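PDB 5B68: 4-alpha-glucanotransferase from Corynebacterium glutamicum, which belongs to the amylomaltase (disproportionating enzyme) family and joins an N-terminal beta-sandwich domain to a TIM-barrel-type glucanotransferase domain. Local coordinates for residues M221-P226 and I325-W330; S315-E320 and F355-Q360; Q399-V404 and Y440-N445. All coordinates share one frame; numbering follows the deposited sequence.

Overall arrangement
Following the chain from the N terminus, the loop that leaves barrel strand 215-218 supplies residues 221-226, the first half of interaction 1. Helix 307-338 comes next and is used twice: residues 315-320 open interaction 2, and 325-330 then close interaction 1 over 98 intervening residues. Interaction 2 closes only at 355-360, on helix 349-376, so the two cross along the chain. They also touch in space, where Ala328 CB meets Met357 CG at 3.5 Å. Interaction 3 follows in series, joining the turn after helix 396-400 to the first turn of helix 441-452. Asn400 touches Asp326 and Trp330, and Gln399 touches Trp330, linking it to interaction 1.

Interaction 1. Residues M221-P226 and I325-W330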
loop_
_atom_site.group_PDB
_atom_site.type_symbol
_atom_site.label_atom_id
_atom_site.label_comp_id
_atom_site.label_asym_id
_atom_site.label_seq_id
_atom_site.Cartn_x
_atom_site.Cartn_y
_atom_site.Cartn_z
ATOM N N MET A 221 -6.646 -1.864 -4.494
ATOM C CA MET A 221 -8.023 -1.659 -4.983
ATOM C C MET A 221 -8.625 -0.281 -4.603
ATOM O O MET A 221 -9.860 -0.080 -4.549
ATOM C CB MET A 221 -8.874 -2.741 -4.365
ATOM C CG MET A 221 -8.364 -4.172 -4.608
ATOM S SD MET A 221 -8.676 -4.642 -6.320
ATOM C CE MET A 221 -10.407 -5.075 -6.147
ATOM N N HIS A 222 -7.726 0.638 -4.314
ATOM C CA HIS A 222 -8.087 1.970 -3.871
ATOM C C HIS A 222 -8.810 2.748 -4.990
ATOM O O HIS A 222 -8.520 2.617 -6.182
ATOM C CB HIS A 222 -6.868 2.799 -3.508
ATOM C CG HIS A 222 -5.839 2.140 -2.660
ATOM N ND1 HIS A 222 -6.111 1.704 -1.388
ATOM C CD2 HIS A 222 -4.513 1.922 -2.864
ATOM C CE1 HIS A 222 -4.998 1.226 -0.851
ATOM N NE2 HIS A 222 -4.037 1.293 -1.749
ATOM N N ALA A 223 -9.730 3.600 -4.586
ATOM C CA ALA A 223 -10.499 4.367 -5.546
ATOM C C ALA A 223 -9.622 5.323 -6.336
ATOM O O ALA A 223 -8.690 5.887 -5.814
ATOM C CB ALA A 223 -11.607 5.132 -4.846
ATOM N N ALA A 224 -9.971 5.510 -7.594
ATOM C CA ALA A 224 -9.328 6.483 -8.431
ATOM C C ALA A 224 -10.372 7.541 -8.764
ATOM O O ALA A 224 -11.255 7.782 -7.990
ATOM C CB ALA A 224 -8.753 5.841 -9.676
ATOM N N GLU A 225 -10.237 8.193 -9.898
ATOM C CA GLU A 225 -11.243 9.133 -10.345
ATOM C C GLU A 225 -12.651 8.545 -10.328
ATOM O O GLU A 225 -12.823 7.398 -10.658
ATOM C CB GLU A 225 -10.879 9.627 -11.740
ATOM C CG GLU A 225 -9.584 10.416 -11.783
ATOM C CD GLU A 225 -8.346 9.565 -12.017
ATOM O OE1 GLU A 225 -8.461 8.338 -12.057
ATOM O OE2 GLU A 225 -7.254 10.129 -12.145
ATOM N N PRO A 226 -13.643 9.330 -9.904
ATOM C CA PRO A 226 -14.987 8.850 -9.760
ATOM C C PRO A 226 -15.757 8.692 -11.057
ATOM O O PRO A 226 -16.869 8.143 -11.022
ATOM C CB PRO A 226 -15.666 9.940 -8.902
ATOM C CG PRO A 226 -14.922 11.186 -9.222
ATOM C CD PRO A 226 -13.518 10.781 -9.639
ATOM N N ILE A 325 -18.201 10.953 4.011
ATOM C CA ILE A 325 -18.939 12.105 3.457
ATOM C C ILE A 325 -18.015 13.022 2.712
ATOM O O ILE A 325 -18.375 13.473 1.639
ATOM C CB ILE A 325 -19.591 12.894 4.605
ATOM C CG1 ILE A 325 -20.627 12.034 5.269
ATOM C CG2 ILE A 325 -20.186 14.205 4.070
ATOM C CD1 ILE A 325 -21.127 12.537 6.609
ATOM N N ASP A 326 -16.774 13.277 3.236
ATOM C CA ASP A 326 -15.795 14.109 2.559
ATOM C C ASP A 326 -15.351 13.563 1.191
ATOM O O ASP A 326 -15.253 14.294 0.192
ATOM C CB ASP A 326 -14.530 14.353 3.411
ATOM C CG ASP A 326 -14.802 15.147 4.714
ATOM O OD1 ASP A 326 -15.851 15.793 4.840
ATOM O OD2 ASP A 326 -13.931 15.057 5.599
ATOM N N PHE A 327 -15.040 12.257 1.163
ATOM C CA PHE A 327 -14.637 11.607 -0.071
ATOM C C PHE A 327 -15.804 11.737 -1.135
ATOM O O PHE A 327 -15.578 12.091 -2.278
ATOM C CB PHE A 327 -14.385 10.122 0.178
ATOM C CG PHE A 327 -14.205 9.341 -1.103
ATOM C CD1 PHE A 327 -13.082 9.521 -1.827
ATOM C CD2 PHE A 327 -15.170 8.440 -1.535
ATOM C CE1 PHE A 327 -12.885 8.812 -2.999
ATOM C CE2 PHE A 327 -14.977 7.741 -2.697
ATOM C CZ PHE A 327 -13.856 7.949 -3.429
ATOM N N ALA A 328 -16.985 11.396 -0.704
ATOM C CA ALA A 328 -18.176 11.341 -1.570
ATOM C C ALA A 328 -18.538 12.760 -2.071
ATOM O O ALA A 328 -18.944 12.924 -3.198
ATOM C CB ALA A 328 -19.328 10.741 -0.834
ATOM N N THR A 329 -18.340 13.753 -1.222
ATOM C CA THR A 329 -18.615 15.147 -1.606
ATOM C C THR A 329 -17.606 15.600 -2.648
ATOM O O THR A 329 -17.960 16.248 -3.614
ATOM C CB THR A 329 -18.581 16.080 -0.390
ATOM O OG1 THR A 329 -19.546 15.641 0.574
ATOM C CG2 THR A 329 -18.810 17.525 -0.822
ATOM N N TRP A 330 -16.333 15.250 -2.473
ATOM C CA TRP A 330 -15.305 15.496 -3.439
ATOM C C TRP A 330 -15.687 14.837 -4.780
ATOM O O TRP A 330 -15.525 15.477 -5.831
ATOM C CB TRP A 330 -13.910 15.011 -2.964
ATOM C CG TRP A 330 -12.820 15.178 -3.958
ATOM C CD1 TRP A 330 -11.972 16.215 -4.074
ATOM C CD2 TRP A 330 -12.457 14.240 -4.995
ATOM N NE1 TRP A 330 -11.119 16.012 -5.154
ATOM C CE2 TRP A 330 -11.412 14.808 -5.722
ATOM C CE3 TRP A 330 -12.932 12.977 -5.359
ATOM C CZ2 TRP A 330 -10.822 14.163 -6.825
ATOM C CZ3 TRP A 330 -12.330 12.322 -6.483
ATOM C CH2 TRP A 330 -11.310 12.923 -7.173
#
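Phe327 and Trp330 reach out from helix 307-338 to meet Ala223 and Pro226 on the loop that follows barrel strand 215-218. The two aromatic residues share one conformation: each has CG anti to the backbone N, with chi1 170° in Phe327 and 177° in Trp330. Neither side chain starts out toward the loop. With chi2 near a right angle in Trp330 and 71° in Phe327, this is the conformation in which the ring ends reach it. Phe327 offers its outermost carbon, CZ, which lies 3.9 Å from Ala223 CB, and the methyl approaches the ring obliquely. Trp330 uses the benzo half of its indole. Its CZ3 sits 3.7 Å from Pro226 CD and 3.9 Å from Pro226 CG, while CH2 is also 3.9 Å from Pro226 CD. The proline therefore presents one side of its five-membered ring, CG and CD together, and the two side chains cross at about a right angle.

Other elements frame these groups. Phe242 stacks on the Phe327 ring, and Ala396 of helix 396-400 touches both aromatics. The loop's shape is held separately: Ala223 makes backbone hydrogen bonds with Thr238 and Phe242, and Glu225 OE1 accepts from Thr230 OG1 and Glu231 N.

No hydrogen bond or salt bridge spans the two segments. The four touching residues are buried and meet through carbon alone, so the link is apolar packing without a directional bond, and it rests on how the ring ends fit the methyl and the proline ring.

Interaction 2. Residues S315-E320 and F355-Q360; sequences SFVQRE and FYMWLQ
Val317 and Met357 make the shortest contact of a helix-helix crossing in the TIM-barrel-type glucanotransferase domain, where helix 307-338 meets helix 349-376 nearly perpendicularly. The local axes stand 96° apart and come within 10.4 Å. Met357 leaves its helix with CG anti to the carbonyl carbon, then bends at chi3, which brings the terminal methyl CE onto the valine. CE is 3.4 Å from Val317 CG1, closer than carbons normally pack, and 3.9 Å from Val317 CG2, so it bears on both branches.

Phe316, fully buried, packs closely on the backbone of the other helix: its CZ lies 3.6 Å from Gln360 O, with Gln360 CB nearby. The Gln360 chain bends away at chi2, and its NE2 donates to Ile243 O. One face of the Phe316 ring is overlaid near its rim by Glu320 CG, from the next turn of the same helix.

The less buried side is at Val317, which is partly exposed despite its tight methyl contact. Arg319 is exposed as well, yet its NH1 forms a salt bridge with Asp364 on helix 349-376, spanning the two helices beyond these segments. Arg319 also grips buried Glu320 side-on: NE and NH1 both meet the anti side of OE1 at 3.0 Å, 26° and 19° out of the carboxylate plane, while that oxygen stays close to the guanidinium plane.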
loop_
_atom_site.group_PDB
_atom_site.type_symbol
_atom_site.label_atom_id
_atom_site.label_comp_id
_atom_site.label_asym_id
_atom_site.label_seq_id
_atom_site.Cartn_x
_atom_site.Cartn_y
_atom_site.Cartn_z
ATOM N N SER A 315 -26.139 1.714 8.769
ATOM C CA SER A 315 -25.121 1.202 9.679
ATOM C C SER A 315 -23.654 1.404 9.101
ATOM O O SER A 315 -22.766 1.891 9.794
ATOM C CB SER A 315 -25.416 -0.275 9.958
ATOM O OG SER A 315 -24.457 -0.795 10.856
ATOM N N PHE A 316 -23.464 1.075 7.831
ATOM C CA PHE A 316 -22.215 1.363 7.144
ATOM C C PHE A 316 -21.899 2.846 7.192
ATOM O O PHE A 316 -20.754 3.207 7.517
ATOM C CB PHE A 316 -22.281 0.895 5.678
ATOM C CG PHE A 316 -21.115 1.331 4.839
ATOM C CD1 PHE A 316 -19.935 0.597 4.871
ATOM C CD2 PHE A 316 -21.218 2.439 3.972
ATOM C CE1 PHE A 316 -18.874 0.939 4.049
ATOM C CE2 PHE A 316 -20.146 2.798 3.178
ATOM C CZ PHE A 316 -18.967 2.055 3.231
ATOM N N VAL A 317 -22.863 3.715 6.851
ATOM C CA VAL A 317 -22.560 5.153 6.761
ATOM C C VAL A 317 -22.120 5.688 8.163
ATOM O O VAL A 317 -21.192 6.499 8.243
ATOM C CB VAL A 317 -23.759 5.940 6.196
ATOM C CG1 VAL A 317 -23.591 7.433 6.379
ATOM C CG2 VAL A 317 -23.902 5.630 4.689
ATOM N N GLN A 318 -22.787 5.210 9.207
ATOM C CA GLN A 318 -22.475 5.614 10.589
ATOM C C GLN A 318 -21.090 5.170 10.901
ATOM O O GLN A 318 -20.318 5.959 11.473
ATOM C CB GLN A 318 -23.374 4.985 11.690
ATOM C CG GLN A 318 -24.623 5.764 12.070
ATOM C CD GLN A 318 -24.368 7.082 12.842
ATOM O OE1 GLN A 318 -23.256 7.624 12.858
ATOM N NE2 GLN A 318 -25.430 7.608 13.475
ATOM N N ARG A 319 -20.777 3.923 10.540
ATOM C CA ARG A 319 -19.465 3.381 10.855
ATOM C C ARG A 319 -18.345 4.211 10.228
ATOM O O ARG A 319 -17.298 4.429 10.886
ATOM C CB ARG A 319 -19.380 1.897 10.444
ATOM C CG ARG A 319 -18.103 1.156 10.873
ATOM C CD ARG A 319 -18.025 -0.218 10.247
ATOM N NE ARG A 319 -17.744 -0.136 8.787
ATOM C CZ ARG A 319 -17.892 -1.123 7.918
ATOM N NH1 ARG A 319 -17.526 -0.964 6.638
ATOM N NH2 ARG A 319 -18.265 -2.323 8.326
ATOM N N GLU A 320 -18.519 4.675 8.997
ATOM C CA GLU A 320 -17.436 5.300 8.236
ATOM C C GLU A 320 -17.263 6.793 8.503
ATOM O O GLU A 320 -16.225 7.378 8.237
ATOM C CB GLU A 320 -17.604 5.043 6.711
ATOM C CG GLU A 320 -17.588 3.560 6.393
ATOM C CD GLU A 320 -16.262 2.910 6.683
ATOM O OE1 GLU A 320 -16.281 1.711 7.002
ATOM O OE2 GLU A 320 -15.194 3.561 6.554
ATOM N N PHE A 355 -25.037 9.155 -3.509
ATOM C CA PHE A 355 -24.714 8.148 -4.539
ATOM C C PHE A 355 -23.278 7.658 -4.364
ATOM O O PHE A 355 -23.057 6.434 -4.408
ATOM C CB PHE A 355 -24.858 8.747 -5.908
ATOM C CG PHE A 355 -24.348 7.848 -7.021
ATOM C CD1 PHE A 355 -25.100 6.748 -7.430
ATOM C CD2 PHE A 355 -23.168 8.170 -7.665
ATOM C CE1 PHE A 355 -24.632 5.939 -8.472
ATOM C CE2 PHE A 355 -22.725 7.384 -8.706
ATOM C CZ PHE A 355 -23.481 6.269 -9.088
ATOM N N TYR A 356 -22.337 8.565 -4.126
ATOM C CA TYR A 356 -20.930 8.101 -3.957
ATOM C C TYR A 356 -20.724 7.388 -2.647
ATOM O O TYR A 356 -19.901 6.431 -2.551
ATOM C CB TYR A 356 -19.944 9.221 -4.237
ATOM C CG TYR A 356 -19.931 9.632 -5.668
ATOM C CD1 TYR A 356 -19.340 8.809 -6.622
ATOM C CD2 TYR A 356 -20.552 10.843 -6.113
ATOM C CE1 TYR A 356 -19.324 9.140 -7.957
ATOM C CE2 TYR A 356 -20.525 11.194 -7.451
ATOM C CZ TYR A 356 -19.901 10.327 -8.381
ATOM O OH TYR A 356 -19.819 10.637 -9.727
ATOM N N MET A 357 -21.492 7.740 -1.629
ATOM C CA MET A 357 -21.490 6.976 -0.363
ATOM C C MET A 357 -21.988 5.564 -0.578
ATOM O O MET A 357 -21.396 4.530 -0.109
ATOM C CB MET A 357 -22.282 7.709 0.722
ATOM C CG MET A 357 -21.646 9.048 1.088
ATOM S SD MET A 357 -22.772 10.018 2.186
ATOM C CE MET A 357 -22.521 9.111 3.670
ATOM N N TRP A 358 -23.049 5.464 -1.374
ATOM C CA TRP A 358 -23.690 4.207 -1.620
ATOM C C TRP A 358 -22.760 3.290 -2.404
ATOM O O TRP A 358 -22.709 2.089 -2.089
ATOM C CB TRP A 358 -25.018 4.487 -2.354
ATOM C CG TRP A 358 -25.798 3.321 -2.835
ATOM C CD1 TRP A 358 -26.548 2.527 -2.115
ATOM C CD2 TRP A 358 -25.906 2.896 -4.193
ATOM N NE1 TRP A 358 -27.176 1.588 -2.929
ATOM C CE2 TRP A 358 -26.776 1.818 -4.220
ATOM C CE3 TRP A 358 -25.363 3.357 -5.394
ATOM C CZ2 TRP A 358 -27.105 1.128 -5.405
ATOM C CZ3 TRP A 358 -25.721 2.686 -6.600
ATOM C CH2 TRP A 358 -26.575 1.570 -6.568
ATOM N N LEU A 359 -22.042 3.832 -3.402
ATOM C CA LEU A 359 -21.012 3.011 -4.111
ATOM C C LEU A 359 -19.987 2.388 -3.155
ATOM O O LEU A 359 -19.629 1.241 -3.323
ATOM C CB LEU A 359 -20.225 3.829 -5.106
ATOM C CG LEU A 359 -21.050 4.338 -6.296
ATOM C CD1 LEU A 359 -20.192 5.063 -7.318
ATOM C CD2 LEU A 359 -21.833 3.210 -6.941
ATOM N N GLN A 360 -19.533 3.147 -2.139
ATOM C CA GLN A 360 -18.647 2.553 -1.126
ATOM C C GLN A 360 -19.289 1.450 -0.350
ATOM O O GLN A 360 -18.611 0.476 -0.015
ATOM C CB GLN A 360 -18.054 3.658 -0.231
ATOM C CG GLN A 360 -17.177 4.607 -0.984
ATOM C CD GLN A 360 -16.035 3.879 -1.610
ATOM O OE1 GLN A 360 -15.290 3.153 -0.918
ATOM N NE2 GLN A 360 -15.848 4.068 -2.896
#

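Interaction 3. Residues Q399-V404 and Y440-N445. With SO4 (sulfate ion), chain K.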
loop_
_atom_site.group_PDB
_atom_site.type_symbol
_atom_site.label_atom_id
_atom_site.label_comp_id
_atom_site.label_asym_id
_atom_site.label_seq_id
_atom_site.Cartn_x
_atom_site.Cartn_y
_atom_site.Cartn_z
ATOM N N GLN A 399 -6.956 16.791 -1.228
ATOM C CA GLN A 399 -7.856 17.844 -0.730
ATOM C C GLN A 399 -8.296 17.594 0.723
ATOM O O GLN A 399 -8.115 18.493 1.588
ATOM C CB GLN A 399 -9.105 18.017 -1.634
ATOM C CG GLN A 399 -10.198 18.883 -0.977
ATOM C CD GLN A 399 -11.449 18.968 -1.817
ATOM O OE1 GLN A 399 -12.502 18.447 -1.436
ATOM N NE2 GLN A 399 -11.315 19.536 -3.014
ATOM N N ASN A 400 -8.925 16.449 0.972
ATOM C CA ASN A 400 -9.565 16.154 2.261
ATOM C C ASN A 400 -8.588 15.930 3.426
ATOM O O ASN A 400 -8.960 16.171 4.598
ATOM C CB ASN A 400 -10.493 14.960 2.136
ATOM C CG ASN A 400 -11.675 15.241 1.234
ATOM O OD1 ASN A 400 -12.265 16.336 1.270
ATOM N ND2 ASN A 400 -12.062 14.238 0.467
ATOM N N LEU A 401 -7.363 15.514 3.098
ATOM C CA LEU A 401 -6.360 15.292 4.082
ATOM C C LEU A 401 -5.281 16.324 4.013
ATOM O O LEU A 401 -4.174 16.102 4.602
ATOM C CB LEU A 401 -5.756 13.874 3.988
ATOM C CG LEU A 401 -6.660 12.659 4.114
ATOM C CD1 LEU A 401 -5.809 11.396 4.096
ATOM C CD2 LEU A 401 -7.425 12.710 5.385
ATOM N N SER A 402 -5.547 17.478 3.366
ATOM C CA SER A 402 -4.500 18.496 3.165
ATOM C C SER A 402 -3.762 18.897 4.423
ATOM O O SER A 402 -2.597 19.195 4.391
ATOM C CB SER A 402 -5.056 19.788 2.473
ATOM O OG SER A 402 -6.147 20.344 3.214
ATOM N N HIS A 403 -4.506 18.932 5.493
ATOM C CA HIS A 403 -4.044 19.382 6.826
ATOM C C HIS A 403 -3.024 18.431 7.479
ATOM O O HIS A 403 -2.405 18.793 8.510
ATOM C CB HIS A 403 -5.294 19.586 7.717
ATOM C CG HIS A 403 -6.170 18.364 7.887
ATOM N ND1 HIS A 403 -6.252 17.645 9.074
ATOM C CD2 HIS A 403 -7.022 17.745 7.030
ATOM C CE1 HIS A 403 -7.080 16.624 8.934
ATOM N NE2 HIS A 403 -7.551 16.663 7.698
ATOM N N VAL A 404 -2.870 17.212 6.915
ATOM C CA VAL A 404 -1.855 16.296 7.361
ATOM C C VAL A 404 -0.861 15.901 6.236
ATOM O O VAL A 404 -0.126 14.950 6.407
ATOM C CB VAL A 404 -2.443 15.036 8.038
ATOM C CG1 VAL A 404 -3.202 15.379 9.323
ATOM C CG2 VAL A 404 -3.314 14.200 7.114
ATOM N N TYR A 440 -2.828 10.438 14.365
ATOM C CA TYR A 440 -2.635 9.429 13.332
ATOM C C TYR A 440 -3.982 8.874 12.808
ATOM O O TYR A 440 -4.046 7.756 12.262
ATOM C CB TYR A 440 -1.696 8.319 13.803
ATOM C CG TYR A 440 -0.286 8.781 13.962
ATOM C CD1 TYR A 440 0.618 8.730 12.866
ATOM C CD2 TYR A 440 0.210 9.237 15.189
ATOM C CE1 TYR A 440 1.902 9.210 12.974
ATOM C CE2 TYR A 440 1.515 9.661 15.319
ATOM C CZ TYR A 440 2.371 9.705 14.175
ATOM O OH TYR A 440 3.665 10.080 14.204
ATOM N N ILE A 441 -5.077 9.602 13.017
ATOM C CA ILE A 441 -6.352 9.037 12.707
ATOM C C ILE A 441 -6.522 8.747 11.193
ATOM O O ILE A 441 -7.123 7.714 10.865
ATOM C CB ILE A 441 -7.506 9.909 13.260
ATOM C CG1 ILE A 441 -7.451 9.922 14.791
ATOM C CG2 ILE A 441 -8.843 9.465 12.672
ATOM C CD1 ILE A 441 -7.713 8.584 15.491
ATOM N N PRO A 442 -5.959 9.595 10.300
ATOM C CA PRO A 442 -6.039 9.251 8.853
ATOM C C PRO A 442 -5.298 7.946 8.453
ATOM O O PRO A 442 -5.759 7.204 7.581
ATOM C CB PRO A 442 -5.420 10.461 8.217
ATOM C CG PRO A 442 -5.845 11.600 9.133
ATOM C CD PRO A 442 -5.529 10.983 10.460
ATOM N N TRP A 443 -4.193 7.676 9.141
ATOM C CA TRP A 443 -3.407 6.428 8.923
ATOM C C TRP A 443 -4.238 5.241 9.466
ATOM O O TRP A 443 -4.436 4.207 8.787
ATOM C CB TRP A 443 -2.071 6.544 9.643
ATOM C CG TRP A 443 -1.162 5.365 9.591
ATOM C CD1 TRP A 443 -0.480 4.861 10.637
ATOM C CD2 TRP A 443 -0.704 4.648 8.439
ATOM N NE1 TRP A 443 0.291 3.801 10.244
ATOM C CE2 TRP A 443 0.229 3.696 8.891
ATOM C CE3 TRP A 443 -0.979 4.719 7.077
ATOM C CZ2 TRP A 443 0.844 2.778 8.035
ATOM C CZ3 TRP A 443 -0.400 3.838 6.231
ATOM C CH2 TRP A 443 0.546 2.865 6.707
ATOM N N ARG A 444 -4.773 5.364 10.716
ATOM C CA ARG A 444 -5.674 4.385 11.232
ATOM C C ARG A 444 -6.846 4.050 10.270
ATOM O O ARG A 444 -7.155 2.876 10.044
ATOM C CB ARG A 444 -6.333 4.841 12.570
ATOM C CG ARG A 444 -7.245 3.760 13.140
ATOM C CD ARG A 444 -8.003 4.276 14.362
ATOM N NE ARG A 444 -9.062 5.165 13.965
ATOM C CZ ARG A 444 -9.859 5.838 14.810
ATOM N NH1 ARG A 444 -9.682 5.721 16.117
ATOM N NH2 ARG A 444 -10.798 6.696 14.339
ATOM N N ASN A 445 -7.507 5.092 9.765
ATOM C CA ASN A 445 -8.747 4.872 9.044
ATOM C C ASN A 445 -8.488 4.185 7.685
ATOM O O ASN A 445 -9.281 3.281 7.306
ATOM C CB ASN A 445 -9.482 6.195 8.864
ATOM C CG ASN A 445 -10.103 6.693 10.177
ATOM O OD1 ASN A 445 -10.109 6.010 11.173
ATOM N ND2 ASN A 445 -10.658 7.866 10.128
HETATM S S SO4 K . -12.067 7.976 17.607
HETATM O O1 SO4 K . -13.166 7.731 18.579
HETATM O O2 SO4 K . -11.605 9.389 17.634
HETATM O O3 SO4 K . -10.891 7.115 17.952
HETATM O O4 SO4 K . -12.655 7.687 16.276
#
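Pro442 packs against Leu401 and Val404: within the TIM-barrel-type domain, the first turn of helix 441-452 rests on the turn just after helix 396-400. The proline ring is the centre of it, with a different carbon for each partner. CB meets Leu401 CD2 at 4.1 Å, the two side chains sliding past each other in opposite directions. CG meets Val404 CG2 at 4.2 Å; chi1 of -64° puts that methyl between the backbone N and the carbonyl carbon of the valine. These separations make a light, wholly apolar touch, and Leu435 of helix 434-437 also packs on the proline.

Leu401 is the first residue to leave helical geometry, and its carbonyl O accepts from Val404 N in the turn that carries both branched side chains to Pro442.

Away from this patch, Arg444 binds a sulfate ion, probably from the crystallisation liquor. Ile441 CD1 lies over one guanidinium face, while Asn445 OD1 lies in the guanidinium plane and accepts from NE, which is tilted 26° from the amide carbonyl plane. Two nearly straight bonds hold the sulfate: Arg444 NH2 to O4 at 2.9 Å, and Arg444 NH1 to O3 at 2.6 Å.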